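Local atomic coordinates of putative oxidoreductase molybdopterin-binding subunit (Sulfolobus tokodaii, PDB entry 4ZOH), a protein that probably serves as the molybdenum-cofactor subunit of an oxidoreductase of the aldehyde oxidase and xanthine dehydrogenase family, holding a pterin cytosine dinucleotide. Residues N157-I161 with Q617-A623; I250-R256 with T326-R332; E344-N348 with I683-E687. One frame throughout, in Å; residues are numbered along the deposited sequence.

Contact 1: N157-I161 with Q617-A623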
loop_
_atom_site.group_PDB
_atom_site.type_symbol
_atom_site.label_atom_id
_atom_site.label_comp_id
_atom_site.label_asym_id
_atom_site.label_seq_id
_atom_site.Cartn_x
_atom_site.Cartn_y
_atom_site.Cartn_z
ATOM N N ASN A 157 -2.725 4.233 -44.764
ATOM C CA ASN A 157 -2.009 4.362 -43.526
ATOM C C ASN A 157 -2.626 3.335 -42.632
ATOM O O ASN A 157 -3.758 3.510 -42.145
ATOM C CB ASN A 157 -2.128 5.821 -43.066
ATOM C CG ASN A 157 -1.177 6.166 -41.902
ATOM O OD1 ASN A 157 -1.366 5.666 -40.772
ATOM N ND2 ASN A 157 -0.206 7.110 -42.144
ATOM N N GLN A 158 -1.933 2.222 -42.471
ATOM C CA GLN A 158 -2.564 1.022 -41.937
ATOM C C GLN A 158 -2.812 1.119 -40.430
ATOM O O GLN A 158 -2.239 1.980 -39.741
ATOM C CB GLN A 158 -1.726 -0.228 -42.244
ATOM C CG GLN A 158 -0.517 -0.544 -41.313
ATOM C CD GLN A 158 0.699 0.413 -41.384
ATOM O OE1 GLN A 158 0.612 1.589 -41.727
ATOM N NE2 GLN A 158 1.860 -0.116 -40.986
ATOM N N ARG A 159 -3.649 0.226 -39.905
ATOM C CA ARG A 159 -3.853 0.147 -38.441
ATOM C C ARG A 159 -2.539 -0.296 -37.704
ATOM O O ARG A 159 -1.913 -1.239 -38.112
ATOM C CB ARG A 159 -4.885 -0.901 -38.189
ATOM C CG ARG A 159 -5.548 -0.782 -36.837
ATOM C CD ARG A 159 -6.796 -1.706 -36.852
ATOM N NE ARG A 159 -7.688 -1.440 -35.730
ATOM C CZ ARG A 159 -8.499 -0.404 -35.642
ATOM N NH1 ARG A 159 -9.239 -0.232 -34.535
ATOM N NH2 ARG A 159 -8.567 0.492 -36.618
ATOM N N VAL A 160 -2.211 0.331 -36.594
ATOM C CA VAL A 160 -1.096 -0.191 -35.763
ATOM C C VAL A 160 -1.582 -0.297 -34.305
ATOM O O VAL A 160 -2.688 0.156 -34.004
ATOM C CB VAL A 160 0.135 0.771 -35.827
ATOM C CG1 VAL A 160 0.751 0.798 -37.254
ATOM C CG2 VAL A 160 -0.287 2.155 -35.377
ATOM N N ILE A 161 -0.739 -0.849 -33.412
ATOM C CA ILE A 161 -1.094 -0.999 -32.025
ATOM C C ILE A 161 -0.001 -0.401 -31.127
ATOM O O ILE A 161 1.167 -0.788 -31.242
ATOM C CB ILE A 161 -1.289 -2.483 -31.720
ATOM C CG1 ILE A 161 -2.410 -3.052 -32.634
ATOM C CG2 ILE A 161 -1.663 -2.691 -30.235
ATOM C CD1 ILE A 161 -2.424 -4.594 -32.659
ATOM N N GLN A 617 6.297 1.681 -38.211
ATOM C CA GLN A 617 5.006 1.701 -38.965
ATOM C C GLN A 617 5.269 1.491 -40.492
ATOM O O GLN A 617 4.618 0.599 -41.140
ATOM C CB GLN A 617 4.242 3.036 -38.743
ATOM C CG GLN A 617 2.891 3.012 -39.513
ATOM C CD GLN A 617 1.943 4.168 -39.351
ATOM O OE1 GLN A 617 2.232 5.243 -38.761
ATOM N NE2 GLN A 617 0.755 3.968 -39.930
ATOM N N ALA A 618 6.240 2.254 -41.032
ATOM C CA ALA A 618 6.693 2.110 -42.460
ATOM C C ALA A 618 7.191 0.709 -42.764
ATOM O O ALA A 618 6.791 0.084 -43.775
ATOM C CB ALA A 618 7.789 3.134 -42.809
ATOM N N LEU A 619 7.977 0.158 -41.855
ATOM C CA LEU A 619 8.741 -1.070 -42.203
ATOM C C LEU A 619 8.327 -2.342 -41.514
ATOM O O LEU A 619 8.702 -3.404 -41.985
ATOM C CB LEU A 619 10.263 -0.873 -41.974
ATOM C CG LEU A 619 10.961 0.300 -42.638
ATOM C CD1 LEU A 619 12.442 0.312 -42.151
ATOM C CD2 LEU A 619 10.787 0.177 -44.186
ATOM N N LEU A 620 7.649 -2.273 -40.367
ATOM C CA LEU A 620 7.463 -3.534 -39.600
ATOM C C LEU A 620 6.027 -3.800 -39.223
ATOM O O LEU A 620 5.540 -4.896 -39.448
ATOM C CB LEU A 620 8.326 -3.560 -38.311
ATOM C CG LEU A 620 9.868 -3.620 -38.415
ATOM C CD1 LEU A 620 10.532 -3.108 -37.132
ATOM C CD2 LEU A 620 10.266 -5.064 -38.652
ATOM N N GLU A 621 5.401 -2.810 -38.606
ATOM C CA GLU A 621 4.161 -3.036 -37.878
ATOM C C GLU A 621 2.916 -3.021 -38.776
ATOM O O GLU A 621 2.931 -2.376 -39.812
ATOM C CB GLU A 621 4.048 -1.938 -36.829
ATOM C CG GLU A 621 4.944 -2.330 -35.628
ATOM C CD GLU A 621 5.065 -1.237 -34.596
ATOM O OE1 GLU A 621 4.106 -0.499 -34.358
ATOM O OE2 GLU A 621 6.180 -1.044 -34.040
ATOM N N GLY A 622 1.845 -3.703 -38.335
ATOM C CA GLY A 622 0.498 -3.568 -38.892
ATOM C C GLY A 622 -0.523 -4.428 -38.194
ATOM O O GLY A 622 -0.286 -5.586 -37.845
ATOM N N ALA A 623 -1.684 -3.856 -37.942
ATOM C CA ALA A 623 -2.693 -4.677 -37.266
ATOM C C ALA A 623 -3.693 -5.125 -38.374
ATOM O O ALA A 623 -4.429 -4.293 -38.915
ATOM C CB ALA A 623 -3.352 -3.871 -36.124
HETATM O O HOH W 1 1.970 7.329 -40.380
#

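Contact 2: I250-R256 with T326-R332. With MCN (pterin cytosine dinucleotide), chain D.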
loop_
_atom_site.group_PDB
_atom_site.type_symbol
_atom_site.label_atom_id
_atom_site.label_comp_id
_atom_site.label_asym_id
_atom_site.label_seq_id
_atom_site.Cartn_x
_atom_site.Cartn_y
_atom_site.Cartn_z
ATOM N N ILE A 250 -5.519 -7.402 -28.480
ATOM C CA ILE A 250 -6.837 -7.593 -29.037
ATOM C C ILE A 250 -7.827 -6.468 -28.676
ATOM O O ILE A 250 -8.792 -6.185 -29.413
ATOM C CB ILE A 250 -7.193 -9.011 -28.601
ATOM C CG1 ILE A 250 -6.737 -9.978 -29.671
ATOM C CG2 ILE A 250 -8.564 -9.193 -28.032
ATOM C CD1 ILE A 250 -6.618 -11.369 -29.123
ATOM N N SER A 251 -7.571 -5.786 -27.572
ATOM C CA SER A 251 -8.554 -4.824 -27.067
ATOM C C SER A 251 -8.113 -3.387 -26.958
ATOM O O SER A 251 -8.912 -2.507 -26.615
ATOM C CB SER A 251 -9.071 -5.320 -25.693
ATOM O OG SER A 251 -8.013 -5.518 -24.767
ATOM N N ALA A 252 -6.830 -3.091 -27.142
ATOM C CA ALA A 252 -6.447 -1.719 -26.789
ATOM C C ALA A 252 -5.233 -1.267 -27.572
ATOM O O ALA A 252 -4.440 -2.119 -28.042
ATOM C CB ALA A 252 -6.232 -1.569 -25.305
ATOM N N GLY A 253 -5.123 0.056 -27.684
ATOM C CA GLY A 253 -4.057 0.762 -28.372
ATOM C C GLY A 253 -4.035 0.689 -29.901
ATOM O O GLY A 253 -3.016 1.068 -30.488
ATOM N N HIS A 254 -5.132 0.252 -30.557
ATOM C CA HIS A 254 -5.250 0.349 -32.043
ATOM C C HIS A 254 -5.371 1.774 -32.501
ATOM O O HIS A 254 -6.133 2.531 -31.930
ATOM C CB HIS A 254 -6.455 -0.438 -32.567
ATOM C CG HIS A 254 -6.383 -1.895 -32.289
ATOM N ND1 HIS A 254 -6.847 -2.846 -33.181
ATOM C CD2 HIS A 254 -5.881 -2.579 -31.229
ATOM C CE1 HIS A 254 -6.634 -4.056 -32.681
ATOM N NE2 HIS A 254 -6.039 -3.925 -31.497
ATOM N N GLY A 255 -4.570 2.173 -33.497
ATOM C CA GLY A 255 -4.614 3.572 -33.958
ATOM C C GLY A 255 -4.375 3.645 -35.444
ATOM O O GLY A 255 -4.227 2.606 -36.088
ATOM N N ARG A 256 -4.310 4.866 -35.986
ATOM C CA ARG A 256 -4.073 5.091 -37.445
ATOM C C ARG A 256 -5.300 4.590 -38.287
ATOM O O ARG A 256 -6.381 5.095 -38.069
ATOM C CB ARG A 256 -2.735 4.478 -37.941
ATOM C CG ARG A 256 -1.521 5.063 -37.212
ATOM C CD ARG A 256 -1.112 6.510 -37.531
ATOM N NE ARG A 256 0.277 6.733 -37.033
ATOM C CZ ARG A 256 0.608 7.294 -35.857
ATOM N NH1 ARG A 256 -0.323 7.812 -35.045
ATOM N NH2 ARG A 256 1.899 7.446 -35.514
ATOM N N THR A 326 -12.054 -3.836 -32.620
ATOM C CA THR A 326 -11.620 -3.055 -31.468
ATOM C C THR A 326 -11.795 -1.547 -31.729
ATOM O O THR A 326 -11.248 -1.015 -32.709
ATOM C CB THR A 326 -10.099 -3.335 -31.208
ATOM O OG1 THR A 326 -9.889 -4.737 -31.203
ATOM C CG2 THR A 326 -9.744 -2.790 -29.890
ATOM N N PRO A 327 -12.498 -0.813 -30.854
ATOM C CA PRO A 327 -12.535 0.608 -31.176
ATOM C C PRO A 327 -11.132 1.305 -31.293
ATOM O O PRO A 327 -10.263 1.078 -30.453
ATOM C CB PRO A 327 -13.294 1.197 -29.968
ATOM C CG PRO A 327 -14.093 0.049 -29.434
ATOM C CD PRO A 327 -13.109 -1.065 -29.544
ATOM N N THR A 328 -10.989 2.229 -32.232
ATOM C CA THR A 328 -9.738 2.878 -32.579
ATOM C C THR A 328 -9.519 4.025 -31.580
ATOM O O THR A 328 -10.479 4.658 -31.167
ATOM C CB THR A 328 -9.851 3.449 -34.024
ATOM O OG1 THR A 328 -10.345 2.407 -34.899
ATOM C CG2 THR A 328 -8.408 4.006 -34.525
ATOM N N GLN A 329 -8.267 4.332 -31.247
ATOM C CA GLN A 329 -7.930 5.399 -30.276
ATOM C C GLN A 329 -6.733 6.197 -30.729
ATOM O O GLN A 329 -6.008 5.792 -31.594
ATOM C CB GLN A 329 -7.405 4.798 -28.954
ATOM C CG GLN A 329 -8.162 3.677 -28.361
ATOM C CD GLN A 329 -7.422 3.085 -27.151
ATOM O OE1 GLN A 329 -7.156 1.871 -27.101
ATOM N NE2 GLN A 329 -7.065 3.932 -26.219
ATOM N N SER A 330 -6.445 7.262 -30.013
ATOM C CA SER A 330 -5.228 8.043 -30.229
ATOM C C SER A 330 -4.051 7.068 -30.170
ATOM O O SER A 330 -3.942 6.218 -29.257
ATOM C CB SER A 330 -5.037 9.043 -29.137
ATOM O OG SER A 330 -5.695 10.241 -29.426
ATOM N N TYR A 331 -3.174 7.200 -31.163
ATOM C CA TYR A 331 -1.794 6.697 -31.080
ATOM C C TYR A 331 -0.861 7.833 -31.502
ATOM O O TYR A 331 -1.163 8.568 -32.491
ATOM C CB TYR A 331 -1.586 5.520 -31.963
ATOM C CG TYR A 331 -0.155 5.023 -32.081
ATOM C CD1 TYR A 331 0.573 4.639 -30.919
ATOM C CD2 TYR A 331 0.470 4.937 -33.297
ATOM C CE1 TYR A 331 1.845 4.096 -30.996
ATOM C CE2 TYR A 331 1.749 4.424 -33.403
ATOM C CZ TYR A 331 2.441 3.996 -32.240
ATOM O OH TYR A 331 3.718 3.484 -32.302
ATOM N N ARG A 332 0.241 7.979 -30.741
ATOM C CA ARG A 332 1.297 8.943 -30.973
ATOM C C ARG A 332 1.195 9.775 -32.254
ATOM O O ARG A 332 1.449 9.272 -33.336
ATOM C CB ARG A 332 2.685 8.259 -30.855
ATOM C CG ARG A 332 3.790 9.331 -30.642
ATOM C CD ARG A 332 5.158 8.675 -30.464
ATOM N NE ARG A 332 6.160 9.639 -29.940
ATOM C CZ ARG A 332 7.195 9.266 -29.164
ATOM N NH1 ARG A 332 7.322 7.981 -28.849
ATOM N NH2 ARG A 332 8.046 10.174 -28.654
HETATM N N1 MCN D . 10.868 19.167 -24.546
HETATM C C2 MCN D . 11.743 20.232 -24.408
HETATM N N3 MCN D . 11.609 21.370 -25.158
HETATM C C4 MCN D . 10.570 21.431 -26.080
HETATM C C5 MCN D . 9.683 20.366 -26.232
HETATM C C6 MCN D . 9.813 19.225 -25.439
HETATM O O2 MCN D . 12.681 20.226 -23.604
HETATM N N4 MCN D . 10.455 22.531 -26.792
HETATM C "C1'" MCN D . 11.078 18.004 -23.682
HETATM C C2D MCN D . 10.241 18.155 -22.409
HETATM O "O2'" MCN D . 10.946 18.741 -21.358
HETATM C "C3'" MCN D . 9.978 16.724 -22.021
HETATM C C4D MCN D . 9.621 16.186 -23.344
HETATM O O4D MCN D . 10.583 16.832 -24.286
HETATM O "O3'" MCN D . 11.095 16.071 -21.524
HETATM C "C5'" MCN D . 8.207 16.735 -23.309
HETATM O "O5'" MCN D . 7.642 16.696 -24.489
HETATM P PA MCN D . 6.254 17.468 -24.831
HETATM O O1A MCN D . 5.770 18.497 -23.935
HETATM O O2A MCN D . 6.559 17.763 -26.273
HETATM O O3A MCN D . 5.305 16.074 -24.861
HETATM P PB MCN D . 4.635 15.481 -23.518
HETATM O O1B MCN D . 3.291 16.170 -23.341
HETATM O O2B MCN D . 5.487 15.467 -22.326
HETATM O O3B MCN D . 4.474 14.028 -23.970
HETATM C C10 MCN D . 3.298 13.519 -24.658
HETATM C "C9'" MCN D . 3.698 12.731 -25.881
HETATM C "C8'" MCN D . 2.609 11.987 -26.450
HETATM S "S8'" MCN D . 1.119 12.807 -26.892
HETATM C "C7'" MCN D . 2.720 10.671 -26.785
HETATM S "S7'" MCN D . 1.434 9.765 -27.626
HETATM C "C6'" MCN D . 3.953 9.930 -26.607
HETATM C C7 MCN D . 5.158 10.914 -26.439
HETATM O "O9'" MCN D . 4.767 11.878 -25.482
HETATM N "N5'" MCN D . 3.882 8.937 -25.536
HETATM C C4A MCN D . 5.000 8.529 -24.781
HETATM N "N8'" MCN D . 6.356 10.178 -25.928
HETATM C C4B MCN D . 6.253 9.160 -25.027
HETATM N "N1'" MCN D . 7.367 8.797 -24.387
HETATM C "C2'" MCN D . 7.299 7.848 -23.456
HETATM N "N2'" MCN D . 8.410 7.527 -22.829
HETATM N "N3'" MCN D . 6.083 7.154 -23.143
HETATM C "C4'" MCN D . 4.893 7.482 -23.833
HETATM O "O4'" MCN D . 3.819 6.865 -23.576
HETATM O O HOH W 2 -10.429 0.414 -27.685
HETATM O O HOH W 3 -3.022 3.717 -28.953
HETATM O O HOH W 4 -7.802 0.378 -29.252
HETATM O O HOH W 5 -5.231 6.900 -34.117
#

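Contact 3: E344-N348 with I683-E687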
loop_
_atom_site.group_PDB
_atom_site.type_symbol
_atom_site.label_atom_id
_atom_site.label_comp_id
_atom_site.label_asym_id
_atom_site.label_seq_id
_atom_site.Cartn_x
_atom_site.Cartn_y
_atom_site.Cartn_z
ATOM N N GLU A 344 3.064 14.253 -47.808
ATOM C CA GLU A 344 4.487 13.979 -48.118
ATOM C C GLU A 344 4.659 12.829 -49.086
ATOM O O GLU A 344 5.568 12.847 -49.935
ATOM C CB GLU A 344 5.323 13.810 -46.854
ATOM C CG GLU A 344 5.357 15.020 -45.988
ATOM C CD GLU A 344 6.028 16.178 -46.727
ATOM O OE1 GLU A 344 7.236 16.009 -47.051
ATOM O OE2 GLU A 344 5.321 17.206 -47.011
ATOM N N ARG A 345 3.761 11.867 -49.072
ATOM C CA ARG A 345 3.779 10.886 -50.123
ATOM C C ARG A 345 3.361 11.476 -51.499
ATOM O O ARG A 345 4.022 11.242 -52.528
ATOM C CB ARG A 345 2.892 9.727 -49.758
ATOM C CG ARG A 345 3.423 8.881 -48.571
ATOM C CD ARG A 345 4.708 8.154 -48.946
ATOM N NE ARG A 345 4.470 7.227 -50.040
ATOM C CZ ARG A 345 5.028 7.303 -51.249
ATOM N NH1 ARG A 345 5.948 8.250 -51.515
ATOM N NH2 ARG A 345 4.699 6.379 -52.172
ATOM N N ILE A 346 2.271 12.237 -51.507
ATOM C CA ILE A 346 1.739 12.841 -52.708
ATOM C C ILE A 346 2.879 13.685 -53.341
ATOM O O ILE A 346 3.141 13.491 -54.492
ATOM C CB ILE A 346 0.462 13.692 -52.388
ATOM C CG1 ILE A 346 -0.771 12.758 -52.215
ATOM C CG2 ILE A 346 0.168 14.720 -53.495
ATOM C CD1 ILE A 346 -1.878 13.434 -51.426
ATOM N N VAL A 347 3.529 14.576 -52.561
ATOM C CA VAL A 347 4.648 15.413 -52.993
ATOM C C VAL A 347 5.747 14.566 -53.693
ATOM O O VAL A 347 6.284 14.967 -54.756
ATOM C CB VAL A 347 5.251 16.189 -51.816
ATOM C CG1 VAL A 347 6.659 16.685 -52.133
ATOM C CG2 VAL A 347 4.411 17.408 -51.472
ATOM N N ASN A 348 6.051 13.387 -53.155
ATOM C CA ASN A 348 7.074 12.576 -53.798
ATOM C C ASN A 348 6.557 11.894 -55.030
ATOM O O ASN A 348 7.316 11.627 -55.991
ATOM C CB ASN A 348 7.706 11.554 -52.854
ATOM C CG ASN A 348 8.958 12.051 -52.199
ATOM O OD1 ASN A 348 9.110 13.237 -51.789
ATOM N ND2 ASN A 348 9.914 11.142 -52.155
ATOM N N ILE A 683 9.404 5.784 -45.990
ATOM C CA ILE A 683 8.747 5.314 -47.191
ATOM C C ILE A 683 9.331 6.054 -48.455
ATOM O O ILE A 683 9.540 5.408 -49.466
ATOM C CB ILE A 683 7.183 5.422 -47.158
ATOM C CG1 ILE A 683 6.581 4.570 -45.997
ATOM C CG2 ILE A 683 6.675 4.938 -48.553
ATOM C CD1 ILE A 683 6.796 3.043 -46.199
ATOM N N ASN A 684 9.545 7.357 -48.384
ATOM C CA ASN A 684 10.100 8.066 -49.553
ATOM C C ASN A 684 11.465 7.484 -49.933
ATOM O O ASN A 684 11.699 7.153 -51.115
ATOM C CB ASN A 684 10.147 9.569 -49.314
ATOM C CG ASN A 684 8.761 10.194 -49.368
ATOM O OD1 ASN A 684 7.810 9.469 -49.645
ATOM N ND2 ASN A 684 8.622 11.536 -49.075
ATOM N N ALA A 685 12.297 7.249 -48.905
ATOM C CA ALA A 685 13.602 6.582 -49.065
ATOM C C ALA A 685 13.478 5.266 -49.751
ATOM O O ALA A 685 14.192 5.066 -50.767
ATOM C CB ALA A 685 14.389 6.456 -47.769
ATOM N N VAL A 686 12.598 4.382 -49.267
ATOM C CA VAL A 686 12.516 3.037 -49.829
ATOM C C VAL A 686 12.035 3.113 -51.282
ATOM O O VAL A 686 12.385 2.265 -52.133
ATOM C CB VAL A 686 11.576 2.124 -49.048
ATOM C CG1 VAL A 686 11.470 0.722 -49.681
ATOM C CG2 VAL A 686 12.082 1.915 -47.625
ATOM N N GLU A 687 11.197 4.123 -51.545
ATOM C CA GLU A 687 10.565 4.209 -52.833
ATOM C C GLU A 687 11.628 4.554 -53.861
ATOM O O GLU A 687 11.624 3.952 -54.928
ATOM C CB GLU A 687 9.472 5.270 -52.837
ATOM C CG GLU A 687 8.769 5.382 -54.179
ATOM C CD GLU A 687 7.535 6.281 -54.112
ATOM O OE1 GLU A 687 7.664 7.473 -53.772
ATOM O OE2 GLU A 687 6.440 5.759 -54.354
HETATM O O HOH W 6 10.067 8.502 -53.173
#

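Contact 1: N157-I161 with Q617-A623
Q158 lies alongside Q617, the two side chains antiparallel and overlapping along their length, with each amide reaching the other residue's polar atoms. A bend at chi2 (-69°) turns the Q158 amide to the end of the helix, where NE2 gives one hydrogen to O of Q617 (2.9 Å) and the other to O of E621 (2.8 Å), both acceptors close to its amide plane. Q617, extended, spends its NE2 in the same way: one bond goes to OE1 of Q158 at 3.0 Å and one to OD1 of N157 at 2.8 Å, both carbonyls being met from above their planes. A leucine here has no amide, and O of Q617 and O of E621 would probably be left buried without this mate, NE2 of Q617 losing an acceptor. The contact sews an edge strand, 149-161, of a five-stranded sheet to the tail of helix 600-619, tying together the two cofactor-binding regions of the chain. Water 1 links ND2 of N157 to OE1 of Q617, which also accepts from R256. V160, a compact branched residue, lays CG1 against CG of Q617 at 3.8 Å. Past the turn, N of A623 donates to O of R159 (2.6 Å), while the small CB of A623 fits against CD1 of I161 at 3.7 Å; the R159 guanidinium runs on to a salt bridge with D257.

Contact 2: I250-R256 with T326-R332
T326 sits over one face of the H254 imidazole, its CB 3.9 Å from the ring centroid and only 13° off the ring normal, a CH-pi contact. A chi1 of -49° turns OG1 of T326 toward O of I250, to which it donates at 2.6 Å, while CB stays over the ring; a branched, polar residue can thus serve both the ring and the helix end. The ring's rotation is fixed by ND1, bonded to R159, and NE2, bonded to O of F249.

Q329 stretches its chain along the other segment, and its OE1 accepts from N of G253 at 2.8 Å; water 4 lies within hydrogen-bonding distance of the same oxygen. The positive phi at G253 is one that a glycine adopts easily. The backbones join where N of Q329 donates to O of H254 (2.9 Å). G255 passes so near Y331 that a CB would strike CB of that tyrosine.

Farther on, the R256 guanidinium is inclined 39° to the Y331 ring, with CD2 of Y331 over one face, offset toward the rim. NH1 and NH2 both grip O of R332, each at 2.9 Å, and NE goes to Q617. The carbonyl end of R332 is thereby held while its extended chain carries the guanidinium to the cofactor. N8' of the pterin lies over one face of that guanidinium, offset toward the rim, 3.2 Å from NH2 of R332; Q613 and O of G671 accept from NH1 and NE. This is a loop contributing R332 to the cofactor pocket, consistent with the molybdenum site of the xanthine dehydrogenase family.

Contact 3: E344-N348 with I683-E687
E344 meets the other helix through its backbone: O receives a weak hydrogen bond from ND2 of N684 at 3.4 Å, while its carboxylate is taken up by R362 and Y309.

R345 carries most of the contact. Its chain folds at chi2 (-67°) and again at chi3, bringing the NH1/NH2 end of the guanidinium round to E687, which comes from the opposite direction on an extended chain. The result is a two-pronged, end-on salt bridge, NH1 of R345 to OE1 of E687 and NH2 to OE2, each at 2.9 Å; the carboxylate is steeply inclined to the guanidinium and both its oxygens are met from above its plane. NH1 has a second acceptor in OD1 of N684, also at 2.9 Å, and NH2 a further one in O of I694. One face of the guanidinium rests on the methyl of I683, CG2 lying 3.5 Å from NE. An arginine suits this buried place because its several N-H groups can donate to several acceptors at once, and E687 probably balances its charge.

One turn on from E344, N348 lays its amide on that of N684, the planes 13° apart and CG 3.4 Å from CG: a stack of flat polar groups rather than a bond between them. ND2 of N348 donates to water 6 at 2.8 Å, which donates to O of N684 and OE1 of E687. R362 and Q358 bind OD1 and ND2 of N348 as well.

The two helix segments run in roughly the same direction, their axes 10.7 Å apart and inclined by 26°. I346 packs on strand 254-266, N684 bonds to V408 of strand 405-412, and I683 and V686 press on helix 600-619.

Strands 149-161 and 254-266 are neighbours in one sheet, and through them contacts 1 and 2, whose centres are about 12 Å apart, are joined directly: O of V160 probably accepts from N of G255 at 2.8 Å. Contact 3 meets contact 1 on the helix side, CB of A618 lying 3.5 Å from CD1 of I683; it lies about 25 Å from contact 2, centre to centre, and does not touch it. Contact 2 alone reaches the cofactor, the side chain of R332 being about 6 Å from molybdenum, whereas that of V160 in contact 1 is about 12 Å away. Contact 1 lies next to contact 2 on the same sheet, while contact 3 joins two helices beside helix 600-619.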